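Local coordinates for protein transcriptional regulator, MarR/EmrR family (Clostridium acetobutylicum, PDB 3JW4) that probably binds DNA and regulates transcription as a two-subunit member of the MarR family of winged helix-turn-helix proteins, at residues 111-114 against 115-118. Residues are numbered along the deposited sequence; the frame is centred on the assembly and turned at random.
Sequences VEEF and NNIF
The side chains of Phe-114 and Phe-118 lie side by side, one helical turn apart, and point the same way. Over one face of the Phe-118 ring sits the carbonyl oxygen of Phe-114, 3.6 Å from CD2. The rings themselves meet where CZ of Phe-118 approaches CD1 of Phe-114 obliquely at 4.1 Å, a single apolar touch. The same Phe-114 O accepts the backbone N-H of Phe-118 at 3.1 Å. Among the amides, that of Asn-115 runs alongside Val-111: ND2 is 3.7 Å from the methyl CG1, which chi1 of 154° sets roughly anti to the backbone N of Val-111. The backbone bond beneath them, Asn-115 N to Val-111 O, is short and almost straight (2.8 Å, 176°). On the more open side, the Asn-116 amide stands nearly perpendicular to the Glu-112 carboxylate, their planes 81° apart. Its ND2 comes within 3.0 Å of Glu-112 O, but at an angle too poor for a hydrogen bond; that oxygen is taken instead by the backbone N of Asn-116. All of this is i to i+4 packing within helix 105-126, the long helix that follows the hairpin 87-90/100-103, the wing of the MarR fold. The helix turns its apolar side to its neighbours: Val-111 and Phe-114 rest on Ile-47 of helix 41-53, and Ile-117 joins Phe-114 against Leu-34 of helix 14-35. Phe-118 makes a cation-pi contact with Arg-45 and packs on Thr-13 of the second subunit, so the dimer interface is reached at this residue.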
ATOM      1  N   VAL B 111      21.399  -8.239  -3.330  1.00 17.61           N
ATOM      2  CA  VAL B 111      20.145  -8.949  -3.545  1.00 18.06           C
ATOM      3  C   VAL B 111      19.913  -9.910  -2.376  1.00 17.34           C
ATOM      4  O   VAL B 111      18.828 -10.007  -1.843  1.00 16.21           O
ATOM      5  CB  VAL B 111      20.179  -9.772  -4.856  1.00 18.78           C
ATOM      6  CG1 VAL B 111      19.202 -10.963  -4.774  1.00 19.64           C
ATOM      7  CG2 VAL B 111      19.856  -8.894  -6.067  1.00 21.46           C
ATOM      8  N   GLU B 112      20.967 -10.597  -1.962  1.00 17.22           N
ATOM      9  CA  GLU B 112      20.833 -11.593  -0.934  1.00 17.51           C
ATOM     10  C   GLU B 112      20.487 -10.954   0.409  1.00 18.08           C
ATOM     11  O   GLU B 112      19.623 -11.462   1.114  1.00 17.30           O
ATOM     12  CB  GLU B 112      22.083 -12.477  -0.824  1.00 17.92           C
ATOM     13  CG  GLU B 112      21.790 -13.748  -0.028  1.00 19.40           C
ATOM     14  CD  GLU B 112      23.028 -14.542   0.314  1.00 21.46           C
ATOM     15  OE1 GLU B 112      24.066 -14.448  -0.408  1.00 21.60           O
ATOM     16  OE2 GLU B 112      22.952 -15.256   1.335  1.00 23.20           O
ATOM     17  N   GLU B 113      21.120  -9.839   0.753  1.00 18.73           N
ATOM     18  CA  GLU B 113      20.771  -9.145   1.987  1.00 20.64           C
ATOM     19  C   GLU B 113      19.320  -8.624   1.929  1.00 20.68           C
ATOM     20  O   GLU B 113      18.626  -8.799   2.897  1.00 19.51           O
ATOM     21  CB  GLU B 113      21.746  -8.012   2.346  1.00 21.54           C
ATOM     22  CG  GLU B 113      23.203  -8.464   2.649  1.00 25.37           C
ATOM     23  CD  GLU B 113      23.435  -8.989   4.086  1.00 30.01           C
ATOM     24  OE1 GLU B 113      22.455  -9.153   4.859  1.00 34.70           O
ATOM     25  OE2 GLU B 113      24.615  -9.252   4.440  1.00 33.06           O
ATOM     26  N   PHE B 114      18.881  -8.051   0.792  1.00 21.64           N
ATOM     27  CA  PHE B 114      17.474  -7.676   0.575  1.00 22.98           C
ATOM     28  C   PHE B 114      16.580  -8.880   0.875  1.00 22.40           C
ATOM     29  O   PHE B 114      15.731  -8.820   1.736  1.00 21.01           O
ATOM     30  CB  PHE B 114      17.164  -7.226  -0.875  1.00 23.36           C
ATOM     31  CG  PHE B 114      17.311  -5.743  -1.133  1.00 28.70           C
ATOM     32  CD1 PHE B 114      16.433  -4.822  -0.563  1.00 30.00           C
ATOM     33  CD2 PHE B 114      18.304  -5.268  -2.016  1.00 33.52           C
ATOM     34  CE1 PHE B 114      16.563  -3.457  -0.829  1.00 33.61           C
ATOM     35  CE2 PHE B 114      18.449  -3.889  -2.293  1.00 35.13           C
ATOM     36  CZ  PHE B 114      17.580  -2.978  -1.694  1.00 34.82           C
ATOM     37  N   ASN B 115      16.799  -9.964   0.138  1.00 23.07           N
ATOM     38  CA  ASN B 115      16.000 -11.173   0.280  1.00 23.57           C
ATOM     39  C   ASN B 115      15.911 -11.676   1.708  1.00 23.60           C
ATOM     40  O   ASN B 115      14.829 -12.045   2.150  1.00 22.19           O
ATOM     41  CB  ASN B 115      16.498 -12.288  -0.642  1.00 24.51           C
ATOM     42  CG  ASN B 115      16.172 -12.011  -2.101  1.00 26.79           C
ATOM     43  OD1 ASN B 115      15.552 -10.993  -2.420  1.00 31.43           O
ATOM     44  ND2 ASN B 115      16.611 -12.894  -2.992  1.00 30.54           N
ATOM     45  N   ASN B 116      17.017 -11.663   2.443  1.00 23.25           N
ATOM     46  CA  ASN B 116      16.960 -12.109   3.837  1.00 24.10           C
ATOM     47  C   ASN B 116      16.051 -11.233   4.702  1.00 23.83           C
ATOM     48  O   ASN B 116      15.345 -11.747   5.553  1.00 22.48           O
ATOM     49  CB  ASN B 116      18.345 -12.205   4.458  1.00 25.43           C
ATOM     50  CG  ASN B 116      19.224 -13.209   3.732  1.00 27.98           C
ATOM     51  OD1 ASN B 116      18.733 -14.204   3.213  1.00 31.74           O
ATOM     52  ND2 ASN B 116      20.506 -12.919   3.643  1.00 33.21           N
ATOM     53  N   ILE B 117      16.060  -9.923   4.473  1.00 23.14           N
ATOM     54  CA  ILE B 117      15.191  -9.039   5.217  1.00 23.01           C
ATOM     55  C   ILE B 117      13.730  -9.400   4.923  1.00 23.92           C
ATOM     56  O   ILE B 117      12.939  -9.604   5.851  1.00 23.26           O
ATOM     57  CB  ILE B 117      15.503  -7.572   4.919  1.00 23.03           C
ATOM     58  CG1 ILE B 117      16.899  -7.220   5.472  1.00 21.32           C
ATOM     59  CG2 ILE B 117      14.467  -6.673   5.557  1.00 22.65           C
ATOM     60  CD1 ILE B 117      17.291  -5.766   5.261  1.00 20.71           C
ATOM     61  N   PHE B 118      13.400  -9.563   3.647  1.00 24.59           N
ATOM     62  CA  PHE B 118      12.033  -9.921   3.244  1.00 25.69           C
ATOM     63  C   PHE B 118      11.609 -11.281   3.794  1.00 26.25           C
ATOM     64  O   PHE B 118      10.443 -11.481   4.150  1.00 25.21           O
ATOM     65  CB  PHE B 118      11.867  -9.910   1.719  1.00 25.97           C
ATOM     66  CG  PHE B 118      12.102  -8.547   1.060  1.00 28.96           C
ATOM     67  CD1 PHE B 118      11.648  -7.380   1.635  1.00 30.93           C
ATOM     68  CD2 PHE B 118      12.734  -8.471  -0.186  1.00 32.50           C
ATOM     69  CE1 PHE B 118      11.839  -6.141   0.999  1.00 33.49           C
ATOM     70  CE2 PHE B 118      12.950  -7.240  -0.833  1.00 34.16           C
ATOM     71  CZ  PHE B 118      12.489  -6.068  -0.239  1.00 34.68           C
TER